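Local coordinates for protein Pbp related beta-lactamase (Pyrococcus abyssi, PDB 2QMI) that probably cleaves peptides as a serine peptidase related to penicillin-binding proteins and beta-lactamases, working as a self-compartmentalizing octamer, at residues 58-63 with 311-316; 65-70 with 265-270; 72-77 with 258-263; 103-108 with 163-168. All coordinates share one frame; numbering follows the deposited sequence.

Contact 1 (58-63 with 311-316)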
loop_
_atom_site.group_PDB
_atom_site.type_symbol
_atom_site.label_atom_id
_atom_site.label_comp_id
_atom_site.label_asym_id
_atom_site.label_seq_id
_atom_site.Cartn_x
_atom_site.Cartn_y
_atom_site.Cartn_z
ATOM N N GLY A 58 -8.185 40.498 6.283
ATOM C CA GLY A 58 -9.409 40.002 5.681
ATOM C C GLY A 58 -10.598 40.946 5.733
ATOM O O GLY A 58 -10.461 42.150 5.557
ATOM N N SER A 59 -11.774 40.385 5.992
ATOM C CA SER A 59 -13.012 41.149 6.052
ATOM C C SER A 59 -13.038 42.353 6.982
ATOM O O SER A 59 -14.020 43.091 6.994
ATOM C CB SER A 59 -14.181 40.229 6.407
ATOM O OG SER A 59 -14.489 39.375 5.327
ATOM N N ILE A 60 -11.990 42.556 7.775
ATOM C CA ILE A 60 -11.985 43.723 8.650
ATOM C C ILE A 60 -11.836 44.925 7.720
ATOM O O ILE A 60 -12.109 46.068 8.092
ATOM C CB ILE A 60 -10.830 43.674 9.672
ATOM C CG1 ILE A 60 -11.005 42.453 10.578
ATOM C CG2 ILE A 60 -10.821 44.952 10.522
ATOM C CD1 ILE A 60 -9.907 42.280 11.615
ATOM N N THR A 61 -11.419 44.635 6.488
ATOM C CA THR A 61 -11.256 45.654 5.457
ATOM C C THR A 61 -12.638 46.228 5.142
ATOM O O THR A 61 -12.758 47.399 4.799
ATOM C CB THR A 61 -10.660 45.059 4.139
ATOM O OG1 THR A 61 -9.375 44.476 4.397
ATOM C CG2 THR A 61 -10.501 46.150 3.084
ATOM N N LYS A 62 -13.679 45.402 5.263
ATOM C CA LYS A 62 -15.036 45.857 4.971
ATOM C C LYS A 62 -15.435 47.132 5.720
ATOM O O LYS A 62 -16.112 47.992 5.152
ATOM C CB LYS A 62 -16.057 44.749 5.246
ATOM C CG LYS A 62 -16.070 43.629 4.190
ATOM C CD LYS A 62 -17.218 42.647 4.427
ATOM C CE LYS A 62 -17.253 41.528 3.391
ATOM N NZ LYS A 62 -16.039 40.661 3.424
ATOM N N SER A 63 -15.023 47.267 6.982
ATOM C CA SER A 63 -15.367 48.476 7.727
ATOM C C SER A 63 -14.774 49.712 7.032
ATOM O O SER A 63 -15.407 50.767 6.970
ATOM C CB SER A 63 -14.894 48.382 9.190
ATOM O OG SER A 63 -13.489 48.225 9.312
ATOM N N GLY A 311 -8.166 37.563 11.664
ATOM C CA GLY A 311 -8.116 38.663 12.605
ATOM C C GLY A 311 -9.473 39.082 13.131
ATOM O O GLY A 311 -10.506 38.559 12.708
ATOM N N TYR A 312 -9.461 40.027 14.067
ATOM C CA TYR A 312 -10.684 40.544 14.658
ATOM C C TYR A 312 -10.418 41.873 15.359
ATOM O O TYR A 312 -9.355 42.076 15.944
ATOM C CB TYR A 312 -11.246 39.561 15.684
ATOM C CG TYR A 312 -12.583 39.973 16.249
ATOM C CD1 TYR A 312 -13.763 39.736 15.541
ATOM C CD2 TYR A 312 -12.674 40.618 17.485
ATOM C CE1 TYR A 312 -14.998 40.124 16.047
ATOM C CE2 TYR A 312 -13.903 41.014 18.000
ATOM C CZ TYR A 312 -15.062 40.763 17.279
ATOM O OH TYR A 312 -16.287 41.138 17.784
ATOM N N ILE A 313 -11.380 42.782 15.273
ATOM C CA ILE A 313 -11.281 44.064 15.946
ATOM C C ILE A 313 -12.651 44.260 16.567
ATOM O O ILE A 313 -13.655 43.820 16.011
ATOM C CB ILE A 313 -10.979 45.267 14.982
ATOM C CG1 ILE A 313 -12.155 45.496 14.030
ATOM C CG2 ILE A 313 -9.674 45.027 14.224
ATOM C CD1 ILE A 313 -12.049 46.787 13.242
ATOM N N GLY A 314 -12.683 44.890 17.732
ATOM C CA GLY A 314 -13.942 45.127 18.410
ATOM C C GLY A 314 -13.772 46.229 19.437
ATOM O O GLY A 314 -12.673 46.462 19.937
ATOM N N TYR A 315 -14.862 46.913 19.749
ATOM C CA TYR A 315 -14.823 47.991 20.722
ATOM C C TYR A 315 -16.194 48.203 21.354
ATOM O O TYR A 315 -17.223 47.839 20.789
ATOM C CB TYR A 315 -14.343 49.292 20.057
ATOM C CG TYR A 315 -15.245 49.810 18.945
ATOM C CD1 TYR A 315 -15.288 49.184 17.691
ATOM C CD2 TYR A 315 -16.073 50.911 19.157
ATOM C CE1 TYR A 315 -16.139 49.645 16.678
ATOM C CE2 TYR A 315 -16.924 51.376 18.158
ATOM C CZ TYR A 315 -16.956 50.740 16.921
ATOM O OH TYR A 315 -17.822 51.205 15.951
ATOM N N ILE A 316 -16.193 48.787 22.543
ATOM C CA ILE A 316 -17.425 49.065 23.258
ATOM C C ILE A 316 -17.380 50.545 23.612
ATOM O O ILE A 316 -16.831 50.930 24.642
ATOM C CB ILE A 316 -17.525 48.191 24.530
ATOM C CG1 ILE A 316 -17.505 46.713 24.121
ATOM C CG2 ILE A 316 -18.801 48.533 25.309
ATOM C CD1 ILE A 316 -17.591 45.728 25.270
#
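Apolar contact between Ile60, at the approach to helix 61-74, and Ile313 carries most of this meeting. The two branches of Ile60 divide the work. CG2, anti to the backbone N, touches Ile313 CD1 at 3.5 Å, while CD1, on the other branch, lies against the strand backbone, 3.4 Å from Tyr312 N. A fully extended second torsion (chi2 179°) carries CD1 out that far. Gly311 suits its place because a side chain there would press on this methyl. The two isoleucine side chains cross obliquely, and a beta-branched residue on each side offers the other a broad hydrocarbon surface.

Two hydroxyl bonds inside 58-63 shape the turn that presents Ile60. Ser63 OG donates to Ile60 O at 2.8 Å, arriving nearly along the C=O axis (161°), and Thr61 OG1 donates to Gly58 O at 2.8 Å in the plane of that carbonyl. Gly58, with positive phi, allows the chain to turn into the helix. Ser59 and Lys62 fit an SxxK pattern, consistent with the nucleophile and lysine of this family; both hydrogen-bond Tyr160 OH.

The strand 310-316 runs between 297-305 and 321-327 in the antiparallel sheet. Helix 241-252 meets Ile313 through Leu244 and Tyr247, whereas helix 334-345 packs on Tyr312, which turns away from Ile60 at its root.

Contact 2 (65-70 with 265-270)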
loop_
_atom_site.group_PDB
_atom_site.type_symbol
_atom_site.label_atom_id
_atom_site.label_comp_id
_atom_site.label_asym_id
_atom_site.label_seq_id
_atom_site.Cartn_x
_atom_site.Cartn_y
_atom_site.Cartn_z
ATOM N N THR A 65 -14.131 50.050 3.771
ATOM C CA THR A 65 -14.925 50.283 2.581
ATOM C C THR A 65 -16.212 51.021 2.945
ATOM O O THR A 65 -16.637 51.933 2.228
ATOM C CB THR A 65 -15.293 48.957 1.889
ATOM O OG1 THR A 65 -14.106 48.330 1.389
ATOM C CG2 THR A 65 -16.263 49.200 0.735
ATOM N N ALA A 66 -16.837 50.623 4.052
ATOM C CA ALA A 66 -18.080 51.251 4.489
ATOM C C ALA A 66 -17.848 52.701 4.906
ATOM O O ALA A 66 -18.706 53.560 4.690
ATOM C CB ALA A 66 -18.688 50.467 5.642
ATOM N N LEU A 67 -16.686 52.971 5.494
ATOM C CA LEU A 67 -16.354 54.317 5.932
ATOM C C LEU A 67 -16.198 55.223 4.714
ATOM O O LEU A 67 -16.727 56.340 4.689
ATOM C CB LEU A 67 -15.061 54.302 6.757
ATOM C CG LEU A 67 -14.630 55.615 7.427
ATOM C CD1 LEU A 67 -15.721 56.114 8.374
ATOM C CD2 LEU A 67 -13.342 55.384 8.197
ATOM N N ALA A 68 -15.475 54.744 3.706
ATOM C CA ALA A 68 -15.271 55.512 2.481
ATOM C C ALA A 68 -16.631 55.907 1.914
ATOM O O ALA A 68 -16.828 57.046 1.473
ATOM C CB ALA A 68 -14.506 54.686 1.463
ATOM N N ILE A 69 -17.562 54.956 1.936
ATOM C CA ILE A 69 -18.911 55.181 1.436
ATOM C C ILE A 69 -19.613 56.268 2.246
ATOM O O ILE A 69 -20.319 57.097 1.679
ATOM C CB ILE A 69 -19.763 53.888 1.501
ATOM C CG1 ILE A 69 -19.254 52.868 0.476
ATOM C CG2 ILE A 69 -21.233 54.215 1.264
ATOM C CD1 ILE A 69 -19.453 53.263 -0.992
ATOM N N MET A 70 -19.429 56.256 3.566
ATOM C CA MET A 70 -20.053 57.261 4.426
ATOM C C MET A 70 -19.528 58.644 4.075
ATOM O O MET A 70 -20.280 59.614 4.036
ATOM C CB MET A 70 -19.757 56.981 5.907
ATOM C CG MET A 70 -20.395 55.717 6.482
ATOM S SD MET A 70 -22.209 55.750 6.563
ATOM C CE MET A 70 -22.617 54.906 5.045
ATOM N N GLU A 265 -22.436 56.588 13.731
ATOM C CA GLU A 265 -23.601 55.976 14.355
ATOM C C GLU A 265 -24.431 55.195 13.351
ATOM O O GLU A 265 -25.117 54.237 13.710
ATOM C CB GLU A 265 -24.452 57.048 15.026
ATOM C CG GLU A 265 -23.937 57.404 16.407
ATOM C CD GLU A 265 -24.536 58.682 16.932
ATOM O OE1 GLU A 265 -25.774 58.867 16.784
ATOM O OE2 GLU A 265 -23.767 59.495 17.502
ATOM N N LYS A 266 -24.373 55.605 12.091
ATOM C CA LYS A 266 -25.114 54.898 11.057
ATOM C C LYS A 266 -24.487 53.518 10.880
ATOM O O LYS A 266 -25.184 52.521 10.721
ATOM C CB LYS A 266 -25.057 55.661 9.729
ATOM C CG LYS A 266 -26.013 56.843 9.633
ATOM C CD LYS A 266 -26.138 57.341 8.191
ATOM C CE LYS A 266 -27.085 58.528 8.099
ATOM N NZ LYS A 266 -26.629 59.665 8.946
ATOM N N MET A 267 -23.159 53.476 10.925
ATOM C CA MET A 267 -22.416 52.232 10.758
ATOM C C MET A 267 -22.613 51.261 11.916
ATOM O O MET A 267 -22.539 50.047 11.726
ATOM C CB MET A 267 -20.922 52.537 10.593
ATOM C CG MET A 267 -20.595 53.355 9.352
ATOM S SD MET A 267 -18.846 53.801 9.229
ATOM C CE MET A 267 -18.110 52.181 8.981
ATOM N N GLU A 268 -22.870 51.798 13.109
ATOM C CA GLU A 268 -23.060 50.983 14.310
ATOM C C GLU A 268 -24.520 50.619 14.550
ATOM O O GLU A 268 -24.861 50.078 15.599
ATOM C CB GLU A 268 -22.523 51.722 15.546
ATOM C CG GLU A 268 -21.065 52.147 15.447
ATOM C CD GLU A 268 -20.585 52.909 16.680
ATOM O OE1 GLU A 268 -21.418 53.205 17.569
ATOM O OE2 GLU A 268 -19.370 53.215 16.759
ATOM N N THR A 269 -25.383 50.910 13.579
ATOM C CA THR A 269 -26.804 50.609 13.730
ATOM C C THR A 269 -27.174 49.253 13.127
ATOM O O THR A 269 -26.839 48.959 11.985
ATOM C CB THR A 269 -27.678 51.705 13.070
ATOM O OG1 THR A 269 -27.368 52.978 13.648
ATOM C CG2 THR A 269 -29.162 51.414 13.287
ATOM N N SER A 270 -27.871 48.432 13.903
ATOM C CA SER A 270 -28.276 47.123 13.423
ATOM C C SER A 270 -29.475 47.253 12.485
ATOM O O SER A 270 -30.592 47.521 12.927
ATOM C CB SER A 270 -28.629 46.210 14.603
ATOM O OG SER A 270 -28.877 44.883 14.163
#
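Two residues before Met267, which packs against Met70, the carbonyl oxygen of Glu265 is gripped twice: Thr269 OG1 donates to Glu265 O at 2.6 Å, from 22° out of the carbonyl plane, and Glu268 N adds a weak bond. A threonine suits this spot because its hydroxyl can turn back to the last turn as helix 261-267 gives way to loop at Glu268.

The contact itself is a matter of thioether and hydrocarbon. The Met267 chain is extended at chi2 (176°) and bends at chi3 (67°), which sets CE beside helix 61-74: Met267 CE lies 3.8 Å from Ala66 CB and is equally near Leu67 N. A residue as small as alanine lets the methyl settle close to the helix backbone. Met70 and Met267 slide past each other in opposite directions, with Met70 CG 3.7 Å from Met267 SD. Leu67 crosses Met267 at about a right angle, its CD1 4.0 Å from that sulphur. An unbranched, flexible methionine can bring CG, SD and CE against three different residues of the helix. Lys266 gives only its root, CB standing 4.3 Å from Met70 SD, while its end leads away and forms a cation-pi contact with Tyr263.

Tyr251 and Tyr286 also pack on Met267, which is buried. Such burial of the helix that begins with the SxxK pattern is characteristic of the penicillin-binding protein and serine beta-lactamase fold.

Contact 3 (72-77 with 258-263)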
loop_
_atom_site.group_PDB
_atom_site.type_symbol
_atom_site.label_atom_id
_atom_site.label_comp_id
_atom_site.label_asym_id
_atom_site.label_seq_id
_atom_site.Cartn_x
_atom_site.Cartn_y
_atom_site.Cartn_z
ATOM N N LEU A 72 -18.176 59.781 1.145
ATOM C CA LEU A 72 -18.715 60.218 -0.133
ATOM C C LEU A 72 -20.187 60.617 -0.023
ATOM O O LEU A 72 -20.641 61.504 -0.741
ATOM C CB LEU A 72 -18.536 59.114 -1.181
ATOM C CG LEU A 72 -17.083 58.735 -1.484
ATOM C CD1 LEU A 72 -17.046 57.501 -2.373
ATOM C CD2 LEU A 72 -16.367 59.914 -2.147
ATOM N N VAL A 73 -20.928 59.968 0.872
ATOM C CA VAL A 73 -22.342 60.294 1.063
ATOM C C VAL A 73 -22.463 61.653 1.761
ATOM O O VAL A 73 -23.249 62.519 1.364
ATOM C CB VAL A 73 -23.046 59.218 1.911
ATOM C CG1 VAL A 73 -24.500 59.605 2.160
ATOM C CG2 VAL A 73 -22.982 57.887 1.182
ATOM N N GLU A 74 -21.665 61.830 2.806
ATOM C CA GLU A 74 -21.651 63.068 3.556
ATOM C C GLU A 74 -21.241 64.242 2.678
ATOM O O GLU A 74 -21.649 65.375 2.922
ATOM C CB GLU A 74 -20.684 62.945 4.726
ATOM C CG GLU A 74 -20.288 64.259 5.323
ATOM C CD GLU A 74 -19.872 64.115 6.765
ATOM O OE1 GLU A 74 -19.083 63.187 7.065
ATOM O OE2 GLU A 74 -20.335 64.929 7.591
ATOM N N GLU A 75 -20.426 63.977 1.665
ATOM C CA GLU A 75 -19.973 65.028 0.763
ATOM C C GLU A 75 -20.891 65.151 -0.456
ATOM O O GLU A 75 -20.584 65.861 -1.419
ATOM C CB GLU A 75 -18.526 64.754 0.338
ATOM C CG GLU A 75 -17.500 65.200 1.380
ATOM C CD GLU A 75 -16.127 64.557 1.199
ATOM O OE1 GLU A 75 -15.767 64.217 0.052
ATOM O OE2 GLU A 75 -15.400 64.402 2.209
ATOM N N GLY A 76 -22.024 64.458 -0.398
ATOM C CA GLY A 76 -22.981 64.506 -1.489
ATOM C C GLY A 76 -22.613 63.676 -2.705
ATOM O O GLY A 76 -23.331 63.693 -3.701
ATOM N N GLY A 77 -21.498 62.952 -2.626
ATOM C CA GLY A 77 -21.056 62.125 -3.734
ATOM C C GLY A 77 -22.124 61.170 -4.238
ATOM O O GLY A 77 -22.133 60.812 -5.413
ATOM N N ILE A 258 -12.611 61.962 9.675
ATOM C CA ILE A 258 -13.009 61.330 8.410
ATOM C C ILE A 258 -14.458 61.624 8.037
ATOM O O ILE A 258 -14.758 61.942 6.886
ATOM C CB ILE A 258 -12.823 59.785 8.472
ATOM C CG1 ILE A 258 -11.513 59.441 9.191
ATOM C CG2 ILE A 258 -12.817 59.193 7.051
ATOM C CD1 ILE A 258 -10.294 60.090 8.587
ATOM N N VAL A 259 -15.351 61.488 9.013
ATOM C CA VAL A 259 -16.775 61.745 8.816
ATOM C C VAL A 259 -17.372 62.250 10.123
ATOM O O VAL A 259 -16.782 62.077 11.188
ATOM C CB VAL A 259 -17.561 60.458 8.414
ATOM C CG1 VAL A 259 -17.016 59.881 7.117
ATOM C CG2 VAL A 259 -17.496 59.428 9.537
ATOM N N SER A 260 -18.549 62.870 10.031
ATOM C CA SER A 260 -19.255 63.366 11.207
ATOM C C SER A 260 -19.738 62.176 12.037
ATOM O O SER A 260 -19.923 61.071 11.519
ATOM C CB SER A 260 -20.457 64.220 10.791
ATOM O OG SER A 260 -20.042 65.399 10.122
ATOM N N LYS A 261 -19.938 62.418 13.326
ATOM C CA LYS A 261 -20.383 61.400 14.267
ATOM C C LYS A 261 -21.715 60.782 13.878
ATOM O O LYS A 261 -21.987 59.621 14.195
ATOM C CB LYS A 261 -20.483 62.008 15.668
ATOM C CG LYS A 261 -21.257 63.327 15.715
ATOM C CD LYS A 261 -21.067 64.028 17.055
ATOM C CE LYS A 261 -21.478 65.499 16.978
ATOM N NZ LYS A 261 -22.912 65.650 16.607
ATOM N N GLU A 262 -22.549 61.555 13.199
ATOM C CA GLU A 262 -23.849 61.057 12.772
ATOM C C GLU A 262 -23.651 59.852 11.853
ATOM O O GLU A 262 -24.483 58.949 11.813
ATOM C CB GLU A 262 -24.628 62.149 12.029
ATOM C CG GLU A 262 -25.117 63.315 12.899
ATOM C CD GLU A 262 -24.010 63.978 13.713
ATOM O OE1 GLU A 262 -22.907 64.228 13.165
ATOM O OE2 GLU A 262 -24.252 64.261 14.909
ATOM N N TYR A 263 -22.544 59.841 11.118
ATOM C CA TYR A 263 -22.264 58.738 10.203
ATOM C C TYR A 263 -21.719 57.512 10.923
ATOM O O TYR A 263 -22.120 56.380 10.619
ATOM C CB TYR A 263 -21.314 59.206 9.094
ATOM C CG TYR A 263 -22.046 60.079 8.106
ATOM C CD1 TYR A 263 -22.820 59.509 7.100
ATOM C CD2 TYR A 263 -22.075 61.474 8.256
ATOM C CE1 TYR A 263 -23.615 60.293 6.273
ATOM C CE2 TYR A 263 -22.871 62.269 7.433
ATOM C CZ TYR A 263 -23.641 61.667 6.444
ATOM O OH TYR A 263 -24.449 62.421 5.630
#
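A surface contact, part polar and part aromatic, joins the C-terminal end of helix 61-74 to the start of helix 261-267, with Glu74 reaching across to Ser260 and Tyr263. The carboxylate takes two bonds from one residue. Ser260 N donates to Glu74 OE1 at 3.0 Å and nearly straight (159°); Ser260 OG donates to Glu74 OE2 at 2.6 Å. Each oxygen uses its syn lone pair, the side facing its twin, so the paired bonds fix the rotation of the flat group. Glutamate has the length for this: CG stands anti to the backbone N (chi1 163°) and the chain stays extended beyond it. Glu74 OE1 also comes within 3.2 Å of Val259 CA.

Nearer the backbone, the same side chain lies on an aromatic ring. Glu74 CB sits over one face of Tyr263, 3.9 Å from the ring centroid and 28° off the normal, a CH-pi contact. Val73 CG1 adds an oblique touch at 4.3 Å from Tyr263 CE1. Tyrosine suits a partly exposed site, since its face can pack on carbon while its hydroxyl end lies beside Glu74 CA.

Ser260 occupies the N-cap position of helix 261-267, yet its hydroxyl makes no capping bond and serves Glu74 instead. The negative group therefore lies close to a helix N-terminus, where the helix dipole may help to stabilise its charge. The result is a bidentate carboxylate contact to the N-H and hydroxyl of an N-cap residue, joining two helices in the helical part of the beta-lactamase fold.

Contact 4 (103-108 with 163-168)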
loop_
_atom_site.group_PDB
_atom_site.type_symbol
_atom_site.label_atom_id
_atom_site.label_comp_id
_atom_site.label_asym_id
_atom_site.label_seq_id
_atom_site.Cartn_x
_atom_site.Cartn_y
_atom_site.Cartn_z
ATOM N N HIS A 103 -28.380 48.158 0.559
ATOM C CA HIS A 103 -28.539 46.707 0.511
ATOM C C HIS A 103 -27.177 46.004 0.525
ATOM O O HIS A 103 -26.978 45.044 1.270
ATOM C CB HIS A 103 -29.316 46.277 -0.743
ATOM C CG HIS A 103 -30.743 46.737 -0.769
ATOM N ND1 HIS A 103 -31.573 46.664 0.330
ATOM C CD2 HIS A 103 -31.495 47.250 -1.771
ATOM C CE1 HIS A 103 -32.772 47.115 0.007
ATOM N NE2 HIS A 103 -32.752 47.476 -1.263
ATOM N N LEU A 104 -26.246 46.481 -0.298
ATOM C CA LEU A 104 -24.913 45.883 -0.369
ATOM C C LEU A 104 -24.174 45.990 0.962
ATOM O O LEU A 104 -23.522 45.048 1.397
ATOM C CB LEU A 104 -24.072 46.554 -1.463
ATOM C CG LEU A 104 -24.518 46.450 -2.925
ATOM C CD1 LEU A 104 -23.505 47.177 -3.812
ATOM C CD2 LEU A 104 -24.636 44.994 -3.336
ATOM N N LEU A 105 -24.271 47.151 1.598
ATOM C CA LEU A 105 -23.614 47.379 2.883
ATOM C C LEU A 105 -24.123 46.415 3.950
ATOM O O LEU A 105 -23.368 45.989 4.825
ATOM C CB LEU A 105 -23.867 48.813 3.355
ATOM C CG LEU A 105 -23.176 49.971 2.634
ATOM C CD1 LEU A 105 -23.820 51.291 3.056
ATOM C CD2 LEU A 105 -21.686 49.957 2.960
ATOM N N THR A 106 -25.408 46.080 3.869
ATOM C CA THR A 106 -26.041 45.198 4.836
ATOM C C THR A 106 -26.157 43.733 4.411
ATOM O O THR A 106 -26.735 42.924 5.137
ATOM C CB THR A 106 -27.455 45.715 5.185
ATOM O OG1 THR A 106 -28.220 45.855 3.983
ATOM C CG2 THR A 106 -27.375 47.064 5.882
ATOM N N HIS A 107 -25.603 43.386 3.252
ATOM C CA HIS A 107 -25.683 42.017 2.757
ATOM C C HIS A 107 -27.143 41.606 2.674
ATOM O O HIS A 107 -27.497 40.496 3.070
ATOM C CB HIS A 107 -24.959 41.047 3.691
ATOM C CG HIS A 107 -23.498 41.326 3.843
ATOM N ND1 HIS A 107 -22.590 41.124 2.827
ATOM C CD2 HIS A 107 -22.786 41.781 4.900
ATOM C CE1 HIS A 107 -21.381 41.444 3.251
ATOM N NE2 HIS A 107 -21.472 41.846 4.506
ATOM N N SER A 108 -27.986 42.507 2.176
ATOM C CA SER A 108 -29.416 42.235 2.042
ATOM C C SER A 108 -29.943 42.326 0.602
ATOM O O SER A 108 -31.156 42.404 0.391
ATOM C CB SER A 108 -30.226 43.184 2.945
ATOM O OG SER A 108 -30.154 44.527 2.510
ATOM N N THR A 163 -18.937 39.524 -2.812
ATOM C CA THR A 163 -19.069 40.236 -4.079
ATOM C C THR A 163 -19.792 41.565 -3.826
ATOM O O THR A 163 -19.673 42.511 -4.604
ATOM C CB THR A 163 -19.862 39.389 -5.107
ATOM O OG1 THR A 163 -19.138 38.182 -5.393
ATOM C CG2 THR A 163 -20.080 40.167 -6.398
ATOM N N GLY A 164 -20.541 41.626 -2.729
ATOM C CA GLY A 164 -21.241 42.847 -2.384
ATOM C C GLY A 164 -20.270 43.991 -2.123
ATOM O O GLY A 164 -20.513 45.117 -2.554
ATOM N N TYR A 165 -19.170 43.717 -1.428
ATOM C CA TYR A 165 -18.201 44.774 -1.141
ATOM C C TYR A 165 -17.217 45.008 -2.270
ATOM O O TYR A 165 -16.517 46.018 -2.291
ATOM C CB TYR A 165 -17.467 44.511 0.178
ATOM C CG TYR A 165 -18.252 45.015 1.372
ATOM C CD1 TYR A 165 -17.701 45.938 2.258
ATOM C CD2 TYR A 165 -19.567 44.598 1.585
ATOM C CE1 TYR A 165 -18.445 46.440 3.332
ATOM C CE2 TYR A 165 -20.317 45.087 2.643
ATOM C CZ TYR A 165 -19.753 46.008 3.513
ATOM O OH TYR A 165 -20.510 46.496 4.545
ATOM N N VAL A 166 -17.164 44.071 -3.208
ATOM C CA VAL A 166 -16.310 44.245 -4.367
ATOM C C VAL A 166 -16.999 45.342 -5.185
ATOM O O VAL A 166 -16.344 46.241 -5.720
ATOM C CB VAL A 166 -16.212 42.948 -5.200
ATOM C CG1 VAL A 166 -15.576 43.244 -6.563
ATOM C CG2 VAL A 166 -15.381 41.914 -4.440
ATOM N N LEU A 167 -18.329 45.268 -5.250
ATOM C CA LEU A 167 -19.134 46.247 -5.971
ATOM C C LEU A 167 -19.026 47.619 -5.304
ATOM O O LEU A 167 -18.925 48.641 -5.988
ATOM C CB LEU A 167 -20.595 45.791 -6.026
ATOM C CG LEU A 167 -20.835 44.563 -6.915
ATOM C CD1 LEU A 167 -22.242 44.022 -6.708
ATOM C CD2 LEU A 167 -20.611 44.942 -8.366
ATOM N N LEU A 168 -19.050 47.634 -3.971
ATOM C CA LEU A 168 -18.914 48.871 -3.208
ATOM C C LEU A 168 -17.562 49.489 -3.531
ATOM O O LEU A 168 -17.415 50.708 -3.545
ATOM C CB LEU A 168 -18.995 48.599 -1.703
ATOM C CG LEU A 168 -20.364 48.339 -1.071
ATOM C CD1 LEU A 168 -20.184 47.981 0.406
ATOM C CD2 LEU A 168 -21.236 49.580 -1.217
#
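Gly164 brings helix 162-176 close to Leu104, the two CA atoms being 5.2 Å apart; lacking a side chain on the face turned to Leu104 O, Gly164 lets the backbones come close, and Leu104 CD1 lies 3.8 Å from Gly164 O. Next, Tyr165 adds the polar element. Its OH donates to Leu105 O at 2.9 Å, meeting a lone pair in the carbonyl plane at a C=O...donor angle of 118°. This bond holds the phenol at the end of helix 101-105, where His107 adopts positive phi in a Schellman motif. The His107 and Tyr165 rings are nearly parallel (22°) but slid apart, with centroids 5.4 Å from each other, so they barely overlap; His107 CE1 approaches Tyr165 CE2 at 3.8 Å. Leu167 then crosses Leu104 at about a right angle, its CB 3.9 Å from Leu104 CD1. Leu168 closes the series: its CD1 rests over the centre of one face of the Tyr165 ring and also meets Leu105 CD2 at 3.6 Å. Leucine suits Leu104, whose CB meets Leu168 while its CD1 meets Gly164 and Leu167.

Helix 61-74 adjoins this interface, with Ala66 touching Leu105 and Thr65 touching both Tyr165 and Leu168, while Ile140 of helix 136-142 packs on Leu167.

How the contacts relate
Helix 61-74 unites the set: contacts 1, 2 and 3 use it in turn from its start to its end, and contact 4 packs beside it. Contacts 2 and 3 are neighbours, with centres about 9 Å apart, and Met70 SD lies 3.8 Å from Tyr263 CD1. Contact 1 reaches contact 2 through a probable hydrogen bond of 2.7 Å between Tyr315 OH and Glu268 OE2. It meets contact 4 where Lys62 O lies 3.3 Å from Tyr165 CE1, so contact 4 adjoins Lys62, which with Ser59 probably belongs to the active site. Contact 3 lies farther off, its centre about 20 Å from that of contact 1.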